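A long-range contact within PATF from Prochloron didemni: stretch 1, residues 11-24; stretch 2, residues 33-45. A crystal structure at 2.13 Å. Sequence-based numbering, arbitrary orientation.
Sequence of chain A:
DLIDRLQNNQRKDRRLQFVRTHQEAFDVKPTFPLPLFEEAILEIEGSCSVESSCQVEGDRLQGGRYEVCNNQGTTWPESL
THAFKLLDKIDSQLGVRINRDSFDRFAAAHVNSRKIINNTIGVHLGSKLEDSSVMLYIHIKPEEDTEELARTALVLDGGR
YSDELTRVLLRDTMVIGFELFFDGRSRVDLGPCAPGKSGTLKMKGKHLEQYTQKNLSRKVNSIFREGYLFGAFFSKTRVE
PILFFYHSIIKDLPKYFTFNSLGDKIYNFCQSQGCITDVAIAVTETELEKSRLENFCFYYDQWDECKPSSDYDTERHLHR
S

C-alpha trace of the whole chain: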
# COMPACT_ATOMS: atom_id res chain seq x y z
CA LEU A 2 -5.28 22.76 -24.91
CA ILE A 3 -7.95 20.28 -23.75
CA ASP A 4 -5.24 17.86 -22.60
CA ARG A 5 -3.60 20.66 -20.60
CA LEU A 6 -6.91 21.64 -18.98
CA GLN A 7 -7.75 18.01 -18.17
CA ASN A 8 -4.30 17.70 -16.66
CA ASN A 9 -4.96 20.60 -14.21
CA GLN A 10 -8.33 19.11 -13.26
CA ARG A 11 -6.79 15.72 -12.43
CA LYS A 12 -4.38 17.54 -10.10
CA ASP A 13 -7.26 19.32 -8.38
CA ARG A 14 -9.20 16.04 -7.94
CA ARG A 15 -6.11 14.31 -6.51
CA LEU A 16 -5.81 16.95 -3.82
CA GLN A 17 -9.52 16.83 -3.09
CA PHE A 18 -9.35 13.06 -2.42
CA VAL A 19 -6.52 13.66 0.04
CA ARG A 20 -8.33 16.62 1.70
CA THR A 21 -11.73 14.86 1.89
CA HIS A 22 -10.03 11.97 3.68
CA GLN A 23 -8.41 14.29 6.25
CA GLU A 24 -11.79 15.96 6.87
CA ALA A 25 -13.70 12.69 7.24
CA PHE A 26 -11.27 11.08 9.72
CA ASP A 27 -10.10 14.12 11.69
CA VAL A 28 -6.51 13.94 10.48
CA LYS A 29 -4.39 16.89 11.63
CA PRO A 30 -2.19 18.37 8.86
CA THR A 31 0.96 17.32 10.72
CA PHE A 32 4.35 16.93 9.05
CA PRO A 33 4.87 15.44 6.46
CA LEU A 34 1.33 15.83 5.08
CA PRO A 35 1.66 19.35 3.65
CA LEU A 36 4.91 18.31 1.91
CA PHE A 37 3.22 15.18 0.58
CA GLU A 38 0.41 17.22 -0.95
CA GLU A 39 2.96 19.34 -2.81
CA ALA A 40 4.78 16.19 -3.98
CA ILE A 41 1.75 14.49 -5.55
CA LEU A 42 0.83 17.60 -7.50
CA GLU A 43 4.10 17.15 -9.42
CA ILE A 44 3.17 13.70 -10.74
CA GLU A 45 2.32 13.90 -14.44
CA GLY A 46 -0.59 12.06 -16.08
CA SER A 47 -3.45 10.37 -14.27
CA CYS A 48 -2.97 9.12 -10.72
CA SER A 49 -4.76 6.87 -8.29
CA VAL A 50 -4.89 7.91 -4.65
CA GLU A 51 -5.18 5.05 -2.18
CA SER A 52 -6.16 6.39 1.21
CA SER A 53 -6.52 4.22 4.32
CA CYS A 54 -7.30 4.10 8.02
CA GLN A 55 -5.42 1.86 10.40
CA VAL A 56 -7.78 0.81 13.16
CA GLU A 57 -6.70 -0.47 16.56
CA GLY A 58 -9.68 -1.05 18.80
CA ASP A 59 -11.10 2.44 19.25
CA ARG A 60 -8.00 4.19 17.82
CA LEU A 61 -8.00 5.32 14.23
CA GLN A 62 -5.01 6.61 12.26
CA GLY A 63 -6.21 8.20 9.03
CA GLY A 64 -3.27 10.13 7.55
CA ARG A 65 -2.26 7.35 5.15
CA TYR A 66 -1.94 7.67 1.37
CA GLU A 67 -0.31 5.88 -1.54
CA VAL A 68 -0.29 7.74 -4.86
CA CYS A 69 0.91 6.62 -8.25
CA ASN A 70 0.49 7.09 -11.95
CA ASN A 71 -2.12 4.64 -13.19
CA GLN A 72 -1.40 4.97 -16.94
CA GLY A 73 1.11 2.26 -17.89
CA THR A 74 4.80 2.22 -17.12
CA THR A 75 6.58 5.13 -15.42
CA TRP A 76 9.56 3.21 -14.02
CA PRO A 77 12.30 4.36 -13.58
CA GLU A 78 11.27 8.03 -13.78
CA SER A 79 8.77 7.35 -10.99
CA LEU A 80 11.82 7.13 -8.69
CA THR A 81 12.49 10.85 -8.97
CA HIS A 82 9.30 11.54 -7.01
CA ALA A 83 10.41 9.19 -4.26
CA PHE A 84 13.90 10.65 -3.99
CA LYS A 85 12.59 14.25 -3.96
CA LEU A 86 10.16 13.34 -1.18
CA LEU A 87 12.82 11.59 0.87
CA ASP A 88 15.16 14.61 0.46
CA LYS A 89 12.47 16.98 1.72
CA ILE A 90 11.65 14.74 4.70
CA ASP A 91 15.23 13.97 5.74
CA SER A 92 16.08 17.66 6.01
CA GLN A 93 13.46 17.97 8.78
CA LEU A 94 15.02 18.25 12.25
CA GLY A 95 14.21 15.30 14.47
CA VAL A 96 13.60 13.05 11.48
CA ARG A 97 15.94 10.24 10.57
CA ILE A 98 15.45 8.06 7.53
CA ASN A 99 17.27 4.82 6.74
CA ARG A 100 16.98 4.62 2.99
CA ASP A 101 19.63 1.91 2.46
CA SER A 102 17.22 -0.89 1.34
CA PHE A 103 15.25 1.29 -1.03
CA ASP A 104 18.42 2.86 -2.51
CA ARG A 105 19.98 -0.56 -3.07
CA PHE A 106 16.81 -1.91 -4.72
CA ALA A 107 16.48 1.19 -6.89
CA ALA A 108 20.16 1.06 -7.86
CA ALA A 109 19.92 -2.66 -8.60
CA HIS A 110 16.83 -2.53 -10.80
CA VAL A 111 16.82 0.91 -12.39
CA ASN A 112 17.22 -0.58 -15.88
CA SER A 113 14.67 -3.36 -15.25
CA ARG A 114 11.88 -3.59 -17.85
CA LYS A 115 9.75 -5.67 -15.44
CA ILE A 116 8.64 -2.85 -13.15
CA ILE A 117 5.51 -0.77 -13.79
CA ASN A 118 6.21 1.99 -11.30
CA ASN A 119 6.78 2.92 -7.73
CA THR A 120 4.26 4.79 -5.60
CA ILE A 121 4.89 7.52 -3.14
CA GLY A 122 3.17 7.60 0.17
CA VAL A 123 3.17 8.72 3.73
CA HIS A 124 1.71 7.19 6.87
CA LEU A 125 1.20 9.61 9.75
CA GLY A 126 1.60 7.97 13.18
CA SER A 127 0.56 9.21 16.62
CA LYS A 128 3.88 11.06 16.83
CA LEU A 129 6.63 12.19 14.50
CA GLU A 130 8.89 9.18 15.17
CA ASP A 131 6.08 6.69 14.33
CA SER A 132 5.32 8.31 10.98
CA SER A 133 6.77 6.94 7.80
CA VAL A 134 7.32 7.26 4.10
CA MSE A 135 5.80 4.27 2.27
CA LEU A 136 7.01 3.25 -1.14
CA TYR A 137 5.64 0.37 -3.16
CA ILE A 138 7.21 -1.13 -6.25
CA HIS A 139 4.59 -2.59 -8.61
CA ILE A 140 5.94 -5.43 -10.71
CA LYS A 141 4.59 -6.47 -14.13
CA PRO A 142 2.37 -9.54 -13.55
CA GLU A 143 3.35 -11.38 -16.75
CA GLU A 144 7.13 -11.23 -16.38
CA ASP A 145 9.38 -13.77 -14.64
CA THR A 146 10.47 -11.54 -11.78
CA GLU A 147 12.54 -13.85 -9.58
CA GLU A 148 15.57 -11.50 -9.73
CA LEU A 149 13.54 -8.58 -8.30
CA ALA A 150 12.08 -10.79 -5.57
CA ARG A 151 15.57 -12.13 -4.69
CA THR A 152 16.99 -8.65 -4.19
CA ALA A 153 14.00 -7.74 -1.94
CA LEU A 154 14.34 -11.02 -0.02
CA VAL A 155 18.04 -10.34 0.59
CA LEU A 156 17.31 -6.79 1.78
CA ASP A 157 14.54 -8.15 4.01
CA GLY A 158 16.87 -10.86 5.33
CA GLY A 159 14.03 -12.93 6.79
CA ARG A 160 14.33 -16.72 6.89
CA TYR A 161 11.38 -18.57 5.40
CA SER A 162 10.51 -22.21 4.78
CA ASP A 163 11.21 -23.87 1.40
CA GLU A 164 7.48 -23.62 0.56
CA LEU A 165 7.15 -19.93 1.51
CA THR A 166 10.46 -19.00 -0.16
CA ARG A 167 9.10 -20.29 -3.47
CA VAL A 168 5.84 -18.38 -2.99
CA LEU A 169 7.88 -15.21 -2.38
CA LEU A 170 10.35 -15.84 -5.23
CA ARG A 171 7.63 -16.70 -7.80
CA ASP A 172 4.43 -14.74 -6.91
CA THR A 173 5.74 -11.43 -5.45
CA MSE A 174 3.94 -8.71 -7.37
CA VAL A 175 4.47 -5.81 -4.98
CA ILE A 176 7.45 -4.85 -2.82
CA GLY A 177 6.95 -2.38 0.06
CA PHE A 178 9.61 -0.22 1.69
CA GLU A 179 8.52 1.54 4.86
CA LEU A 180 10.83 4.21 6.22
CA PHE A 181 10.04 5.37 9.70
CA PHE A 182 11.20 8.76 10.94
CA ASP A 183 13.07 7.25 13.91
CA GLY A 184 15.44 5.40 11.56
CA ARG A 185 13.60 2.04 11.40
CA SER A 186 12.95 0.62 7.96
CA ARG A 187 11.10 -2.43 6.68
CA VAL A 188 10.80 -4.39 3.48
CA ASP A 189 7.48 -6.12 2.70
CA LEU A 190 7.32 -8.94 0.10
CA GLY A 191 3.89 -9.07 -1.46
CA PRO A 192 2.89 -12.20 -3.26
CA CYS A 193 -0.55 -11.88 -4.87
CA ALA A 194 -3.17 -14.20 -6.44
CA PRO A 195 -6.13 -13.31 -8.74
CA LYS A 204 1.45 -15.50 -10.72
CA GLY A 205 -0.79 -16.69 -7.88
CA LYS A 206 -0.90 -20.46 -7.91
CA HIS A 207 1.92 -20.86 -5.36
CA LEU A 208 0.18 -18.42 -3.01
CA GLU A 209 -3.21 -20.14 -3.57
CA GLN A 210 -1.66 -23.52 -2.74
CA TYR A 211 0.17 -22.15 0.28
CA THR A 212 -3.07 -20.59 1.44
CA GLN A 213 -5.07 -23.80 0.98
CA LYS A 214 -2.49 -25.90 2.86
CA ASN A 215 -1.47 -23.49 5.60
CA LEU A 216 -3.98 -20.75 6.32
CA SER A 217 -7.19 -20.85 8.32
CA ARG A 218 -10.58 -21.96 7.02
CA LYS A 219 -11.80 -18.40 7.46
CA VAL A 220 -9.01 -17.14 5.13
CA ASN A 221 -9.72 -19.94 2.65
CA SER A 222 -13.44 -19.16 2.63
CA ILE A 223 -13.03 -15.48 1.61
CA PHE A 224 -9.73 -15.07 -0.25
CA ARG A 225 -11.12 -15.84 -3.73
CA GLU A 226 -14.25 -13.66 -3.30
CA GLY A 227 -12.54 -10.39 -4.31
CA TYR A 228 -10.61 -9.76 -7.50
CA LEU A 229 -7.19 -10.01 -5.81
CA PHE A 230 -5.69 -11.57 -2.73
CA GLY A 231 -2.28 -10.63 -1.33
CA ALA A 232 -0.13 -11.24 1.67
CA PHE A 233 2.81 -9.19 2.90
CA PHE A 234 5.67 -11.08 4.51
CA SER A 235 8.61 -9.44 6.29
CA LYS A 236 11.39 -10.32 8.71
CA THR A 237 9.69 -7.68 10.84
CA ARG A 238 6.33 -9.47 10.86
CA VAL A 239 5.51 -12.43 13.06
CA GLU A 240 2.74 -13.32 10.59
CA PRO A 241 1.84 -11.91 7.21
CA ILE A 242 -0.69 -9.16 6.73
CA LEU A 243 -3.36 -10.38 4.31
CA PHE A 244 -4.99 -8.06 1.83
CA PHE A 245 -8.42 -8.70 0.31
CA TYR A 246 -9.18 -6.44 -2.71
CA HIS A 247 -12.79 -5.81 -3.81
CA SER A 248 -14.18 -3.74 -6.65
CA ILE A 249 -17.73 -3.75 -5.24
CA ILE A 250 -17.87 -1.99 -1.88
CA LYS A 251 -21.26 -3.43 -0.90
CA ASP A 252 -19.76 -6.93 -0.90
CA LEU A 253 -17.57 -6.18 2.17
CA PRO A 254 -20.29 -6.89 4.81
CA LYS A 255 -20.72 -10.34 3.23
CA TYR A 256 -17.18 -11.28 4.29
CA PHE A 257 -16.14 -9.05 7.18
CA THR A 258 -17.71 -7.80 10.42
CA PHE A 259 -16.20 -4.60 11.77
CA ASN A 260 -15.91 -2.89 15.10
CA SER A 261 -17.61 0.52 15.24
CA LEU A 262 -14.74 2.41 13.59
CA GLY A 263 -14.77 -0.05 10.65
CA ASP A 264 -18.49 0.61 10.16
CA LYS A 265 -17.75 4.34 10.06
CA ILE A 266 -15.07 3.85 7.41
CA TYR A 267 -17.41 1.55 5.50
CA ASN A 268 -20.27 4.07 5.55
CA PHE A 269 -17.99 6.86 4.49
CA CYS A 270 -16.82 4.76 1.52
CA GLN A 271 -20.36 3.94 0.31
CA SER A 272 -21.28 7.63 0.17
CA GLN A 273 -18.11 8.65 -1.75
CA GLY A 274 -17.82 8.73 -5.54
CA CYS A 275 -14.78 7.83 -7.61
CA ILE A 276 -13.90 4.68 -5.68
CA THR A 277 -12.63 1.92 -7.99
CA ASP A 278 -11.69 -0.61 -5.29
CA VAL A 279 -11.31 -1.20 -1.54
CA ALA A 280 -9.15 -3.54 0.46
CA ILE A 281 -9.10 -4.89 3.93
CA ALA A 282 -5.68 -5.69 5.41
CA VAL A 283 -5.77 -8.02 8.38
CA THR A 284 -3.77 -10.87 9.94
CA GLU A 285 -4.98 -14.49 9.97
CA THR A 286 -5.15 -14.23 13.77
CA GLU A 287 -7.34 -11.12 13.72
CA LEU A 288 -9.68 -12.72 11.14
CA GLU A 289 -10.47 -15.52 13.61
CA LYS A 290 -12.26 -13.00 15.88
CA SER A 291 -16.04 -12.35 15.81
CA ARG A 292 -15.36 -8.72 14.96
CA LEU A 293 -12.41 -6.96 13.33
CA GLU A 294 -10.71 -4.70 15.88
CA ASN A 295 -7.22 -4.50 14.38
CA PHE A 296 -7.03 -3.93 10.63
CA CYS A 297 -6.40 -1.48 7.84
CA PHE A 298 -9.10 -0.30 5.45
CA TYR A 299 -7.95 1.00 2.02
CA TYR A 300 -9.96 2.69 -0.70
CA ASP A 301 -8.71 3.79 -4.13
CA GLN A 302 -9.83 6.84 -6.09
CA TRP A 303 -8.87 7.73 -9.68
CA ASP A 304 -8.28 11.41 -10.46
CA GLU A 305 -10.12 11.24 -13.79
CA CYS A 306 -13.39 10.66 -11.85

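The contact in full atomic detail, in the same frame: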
# COMPACT_ATOMS: atom_id res chain seq x y z
N ARG A 11 -7.27 16.89 -13.17
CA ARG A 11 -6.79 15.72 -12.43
C ARG A 11 -6.06 16.12 -11.15
O ARG A 11 -6.29 15.53 -10.09
CB ARG A 11 -5.81 14.92 -13.25
CG ARG A 11 -6.39 14.19 -14.43
CD ARG A 11 -5.23 14.01 -15.36
NE ARG A 11 -5.47 13.08 -16.44
CZ ARG A 11 -4.72 13.04 -17.54
NH1 ARG A 11 -3.70 13.89 -17.68
NH2 ARG A 11 -4.98 12.14 -18.48
N LYS A 12 -5.16 17.09 -11.25
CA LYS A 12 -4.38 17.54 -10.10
C LYS A 12 -5.25 18.09 -8.99
O LYS A 12 -5.00 17.84 -7.80
CB LYS A 12 -3.33 18.58 -10.52
CG LYS A 12 -2.19 17.95 -11.31
CD LYS A 12 -1.15 18.96 -11.78
CE LYS A 12 -0.07 18.25 -12.57
NZ LYS A 12 1.00 19.18 -13.02
N ASP A 13 -6.28 18.84 -9.36
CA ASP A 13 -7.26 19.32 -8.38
C ASP A 13 -8.02 18.17 -7.72
O ASP A 13 -8.20 18.17 -6.52
CB ASP A 13 -8.26 20.29 -9.03
CG ASP A 13 -7.59 21.54 -9.58
OD1 ASP A 13 -6.72 22.11 -8.89
OD2 ASP A 13 -7.94 21.96 -10.70
N ARG A 14 -8.46 17.19 -8.51
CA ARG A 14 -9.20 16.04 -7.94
C ARG A 14 -8.34 15.21 -6.97
O ARG A 14 -8.81 14.78 -5.91
CB ARG A 14 -9.72 15.14 -9.05
CG ARG A 14 -11.00 15.64 -9.68
CD ARG A 14 -11.83 14.50 -10.25
NE ARG A 14 -12.59 14.92 -11.43
CZ ARG A 14 -12.07 15.12 -12.64
NH1 ARG A 14 -10.78 14.95 -12.89
NH2 ARG A 14 -12.88 15.50 -13.62
N ARG A 15 -7.09 14.99 -7.35
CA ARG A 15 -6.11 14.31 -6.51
C ARG A 15 -6.08 14.90 -5.11
O ARG A 15 -6.14 14.19 -4.10
CB ARG A 15 -4.73 14.53 -7.10
CG ARG A 15 -3.92 13.32 -7.32
CD ARG A 15 -2.67 13.76 -8.08
NE ARG A 15 -2.85 13.65 -9.50
CZ ARG A 15 -1.95 13.96 -10.40
NH1 ARG A 15 -0.76 14.42 -10.03
NH2 ARG A 15 -2.24 13.82 -11.68
N LEU A 16 -5.91 16.21 -5.07
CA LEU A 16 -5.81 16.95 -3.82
C LEU A 16 -7.10 16.85 -3.03
O LEU A 16 -7.10 16.71 -1.82
CB LEU A 16 -5.49 18.42 -4.12
CG LEU A 16 -5.11 19.29 -2.92
CD1 LEU A 16 -4.07 18.61 -2.05
CD2 LEU A 16 -4.60 20.64 -3.43
N GLN A 17 -8.22 16.91 -3.74
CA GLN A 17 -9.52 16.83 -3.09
C GLN A 17 -9.73 15.47 -2.42
O GLN A 17 -10.17 15.42 -1.28
CB GLN A 17 -10.63 17.16 -4.08
CG GLN A 17 -11.98 17.19 -3.39
CD GLN A 17 -12.05 18.21 -2.25
OE1 GLN A 17 -11.52 19.32 -2.35
NE2 GLN A 17 -12.69 17.83 -1.16
N PHE A 18 -9.35 14.38 -3.08
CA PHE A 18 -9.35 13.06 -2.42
C PHE A 18 -8.59 13.09 -1.10
O PHE A 18 -9.08 12.61 -0.08
CB PHE A 18 -8.72 11.97 -3.30
CG PHE A 18 -9.43 11.77 -4.61
CD1 PHE A 18 -10.78 12.03 -4.73
CD2 PHE A 18 -8.74 11.31 -5.72
CE1 PHE A 18 -11.43 11.85 -5.94
CE2 PHE A 18 -9.39 11.11 -6.92
CZ PHE A 18 -10.74 11.38 -7.03
N VAL A 19 -7.37 13.63 -1.14
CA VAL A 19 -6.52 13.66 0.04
C VAL A 19 -7.17 14.54 1.12
O VAL A 19 -7.23 14.16 2.29
CB VAL A 19 -5.11 14.14 -0.33
CG1 VAL A 19 -4.33 14.49 0.91
CG2 VAL A 19 -4.38 13.10 -1.16
N ARG A 20 -7.68 15.70 0.73
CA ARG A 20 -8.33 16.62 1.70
C ARG A 20 -9.64 16.04 2.28
O ARG A 20 -9.85 16.08 3.48
CB ARG A 20 -8.61 17.97 1.05
CG ARG A 20 -7.35 18.76 0.72
CD ARG A 20 -6.74 19.43 1.95
NE ARG A 20 -5.41 19.99 1.68
CZ ARG A 20 -5.19 21.11 0.99
NH1 ARG A 20 -6.20 21.80 0.47
NH2 ARG A 20 -3.94 21.53 0.80
N THR A 21 -10.48 15.48 1.43
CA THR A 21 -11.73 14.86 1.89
C THR A 21 -11.48 13.75 2.91
O THR A 21 -12.20 13.63 3.88
CB THR A 21 -12.51 14.32 0.70
OG1 THR A 21 -12.75 15.41 -0.20
CG2 THR A 21 -13.85 13.71 1.15
N HIS A 22 -10.40 13.00 2.72
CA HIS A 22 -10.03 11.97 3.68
C HIS A 22 -9.62 12.54 5.05
O HIS A 22 -10.05 12.04 6.11
CB HIS A 22 -8.89 11.15 3.10
CG HIS A 22 -8.46 10.01 3.96
ND1 HIS A 22 -9.13 8.81 3.99
CD2 HIS A 22 -7.42 9.88 4.81
CE1 HIS A 22 -8.52 7.98 4.82
NE2 HIS A 22 -7.48 8.61 5.34
N GLN A 23 -8.79 13.59 5.02
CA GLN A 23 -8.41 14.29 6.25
C GLN A 23 -9.65 14.81 6.99
O GLN A 23 -9.74 14.68 8.21
CB GLN A 23 -7.50 15.49 5.95
CG GLN A 23 -6.11 15.09 5.49
CD GLN A 23 -5.34 16.27 4.89
OE1 GLN A 23 -5.55 17.43 5.26
NE2 GLN A 23 -4.45 15.96 3.94
N GLU A 24 -10.59 15.40 6.25
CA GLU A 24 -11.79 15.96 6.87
C GLU A 24 -12.60 14.84 7.52
O GLU A 24 -12.96 14.94 8.68
CB GLU A 24 -12.68 16.66 5.83
CG GLU A 24 -12.05 17.86 5.14
CD GLU A 24 -13.01 18.54 4.16
OE1 GLU A 24 -13.88 17.85 3.56
OE2 GLU A 24 -12.88 19.78 4.00
N PRO A 33 4.49 14.85 7.73
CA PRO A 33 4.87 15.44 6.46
C PRO A 33 3.71 15.63 5.46
O PRO A 33 3.95 15.73 4.24
CB PRO A 33 5.82 14.40 5.90
CG PRO A 33 5.17 13.12 6.33
CD PRO A 33 4.47 13.38 7.63
N LEU A 34 2.49 15.75 5.96
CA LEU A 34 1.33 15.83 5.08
C LEU A 34 1.30 17.03 4.13
O LEU A 34 1.07 16.85 2.94
CB LEU A 34 0.06 15.72 5.89
CG LEU A 34 -1.26 15.42 5.19
CD1 LEU A 34 -1.10 14.54 3.95
CD2 LEU A 34 -2.19 14.75 6.21
N PRO A 35 1.54 18.25 4.63
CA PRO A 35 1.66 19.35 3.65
C PRO A 35 2.69 19.13 2.55
O PRO A 35 2.40 19.38 1.38
CB PRO A 35 2.06 20.56 4.52
CG PRO A 35 1.50 20.25 5.87
CD PRO A 35 1.59 18.74 6.02
N LEU A 36 3.88 18.65 2.91
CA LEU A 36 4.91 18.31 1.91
C LEU A 36 4.42 17.24 0.93
O LEU A 36 4.69 17.30 -0.27
CB LEU A 36 6.18 17.77 2.59
CG LEU A 36 7.22 18.75 3.13
CD1 LEU A 36 8.25 17.99 3.95
CD2 LEU A 36 7.88 19.50 1.98
N PHE A 37 3.71 16.23 1.44
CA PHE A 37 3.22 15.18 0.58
C PHE A 37 2.23 15.69 -0.46
O PHE A 37 2.27 15.30 -1.65
CB PHE A 37 2.55 14.11 1.41
CG PHE A 37 2.10 12.95 0.61
CD1 PHE A 37 3.03 12.12 -0.01
CD2 PHE A 37 0.76 12.70 0.43
CE1 PHE A 37 2.63 11.04 -0.75
CE2 PHE A 37 0.35 11.62 -0.32
CZ PHE A 37 1.28 10.80 -0.92
N GLU A 38 1.38 16.62 -0.05
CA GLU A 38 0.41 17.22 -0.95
C GLU A 38 1.12 17.94 -2.10
O GLU A 38 0.74 17.80 -3.27
CB GLU A 38 -0.50 18.19 -0.18
CG GLU A 38 -1.44 17.50 0.81
CD GLU A 38 -2.32 18.47 1.61
OE1 GLU A 38 -2.19 19.70 1.46
OE2 GLU A 38 -3.19 18.01 2.39
N GLU A 39 2.17 18.68 -1.78
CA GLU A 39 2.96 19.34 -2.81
C GLU A 39 3.60 18.30 -3.73
O GLU A 39 3.63 18.47 -4.95
CB GLU A 39 4.04 20.25 -2.19
CG GLU A 39 3.44 21.38 -1.38
CD GLU A 39 4.47 22.24 -0.65
OE1 GLU A 39 5.37 21.71 0.04
OE2 GLU A 39 4.36 23.48 -0.76
N ALA A 40 4.09 17.20 -3.16
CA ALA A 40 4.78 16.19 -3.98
C ALA A 40 3.85 15.54 -5.02
O ALA A 40 4.24 15.35 -6.19
CB ALA A 40 5.43 15.15 -3.12
N ILE A 41 2.63 15.22 -4.63
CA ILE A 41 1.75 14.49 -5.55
C ILE A 41 1.20 15.36 -6.66
O ILE A 41 0.78 14.85 -7.69
CB ILE A 41 0.58 13.78 -4.85
CG1 ILE A 41 -0.43 14.80 -4.32
CG2 ILE A 41 1.11 12.83 -3.79
CD1 ILE A 41 -1.53 14.17 -3.50
N LEU A 42 1.20 16.67 -6.45
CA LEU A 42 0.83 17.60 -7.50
C LEU A 42 1.83 17.62 -8.64
O LEU A 42 1.48 18.02 -9.74
CB LEU A 42 0.68 19.01 -6.93
CG LEU A 42 -0.55 19.27 -6.04
CD1 LEU A 42 -0.58 20.73 -5.61
CD2 LEU A 42 -1.82 18.91 -6.79
N GLU A 43 3.07 17.19 -8.39
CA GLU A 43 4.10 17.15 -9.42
C GLU A 43 4.06 15.91 -10.28
O GLU A 43 4.76 15.85 -11.28
CB GLU A 43 5.49 17.26 -8.79
CG GLU A 43 5.73 18.56 -8.03
CD GLU A 43 7.19 18.71 -7.60
OE1 GLU A 43 7.79 17.73 -7.12
OE2 GLU A 43 7.74 19.81 -7.77
N ILE A 44 3.25 14.91 -9.93
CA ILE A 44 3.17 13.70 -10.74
C ILE A 44 2.38 13.99 -12.00
O ILE A 44 1.25 14.52 -11.94
CB ILE A 44 2.55 12.52 -9.97
CG1 ILE A 44 3.38 12.23 -8.73
CG2 ILE A 44 2.53 11.27 -10.84
CD1 ILE A 44 2.70 11.32 -7.75
N GLU A 45 2.97 13.67 -13.15
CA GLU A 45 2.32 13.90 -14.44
C GLU A 45 1.41 12.74 -14.84
O GLU A 45 1.64 11.58 -14.46
CB GLU A 45 3.35 14.17 -15.55
CG GLU A 45 3.98 15.58 -15.51
CD GLU A 45 2.94 16.71 -15.51
OE1 GLU A 45 1.89 16.57 -16.18
OE2 GLU A 45 3.17 17.73 -14.82

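The most unusual feature is a buried carboxylate, Glu38, set as a knob among Leu16, Val19, Arg20 and Gln23 of the facing helix. Its charge is answered by three hydrogen bonds. Arg20 meets it side-on in a two-pronged salt bridge, with Arg20 NH2 2.6 Å from Glu38 OE1 and Arg20 NE 3.1 Å from Glu38 OE2. Gln23 NE2 also donates to Glu38 OE2, at 2.9 Å. The aliphatic part of Glu38 is not idle: Glu38 CG lies 4.0 Å from Leu16 CD1.

The two helices run roughly antiparallel, at 154°, with their axes 10.0 Å apart at closest approach. Early residues of stretch 1 therefore face late residues of stretch 2. Lys12 lies by Leu42, and Leu16 by Glu38.

Arg15 binds backbone carbonyls near the C-terminal end of stretch 2. Arg15 NH1 donates to Ile41 O and to Ile44 O, both at 2.8 Å. Both oxygens lie near the guanidinium plane, as suits its N-H groups. The two bonds tie the first helix to Ile41, within the second helix, and to Ile44, in the loop beyond it.

Lys12 is fully extended and passes Leu42, with Lys12 CE 3.2 Å from Leu42 O. Lys12 NZ reaches Glu45 OE2 at 3.2 Å, forming a salt bridge.

Between the polar groups, Val19 CG2 packs against Ile41 CD1 at 3.8 Å. Val19 CG1 lies 4.4 Å from Leu34 CD1.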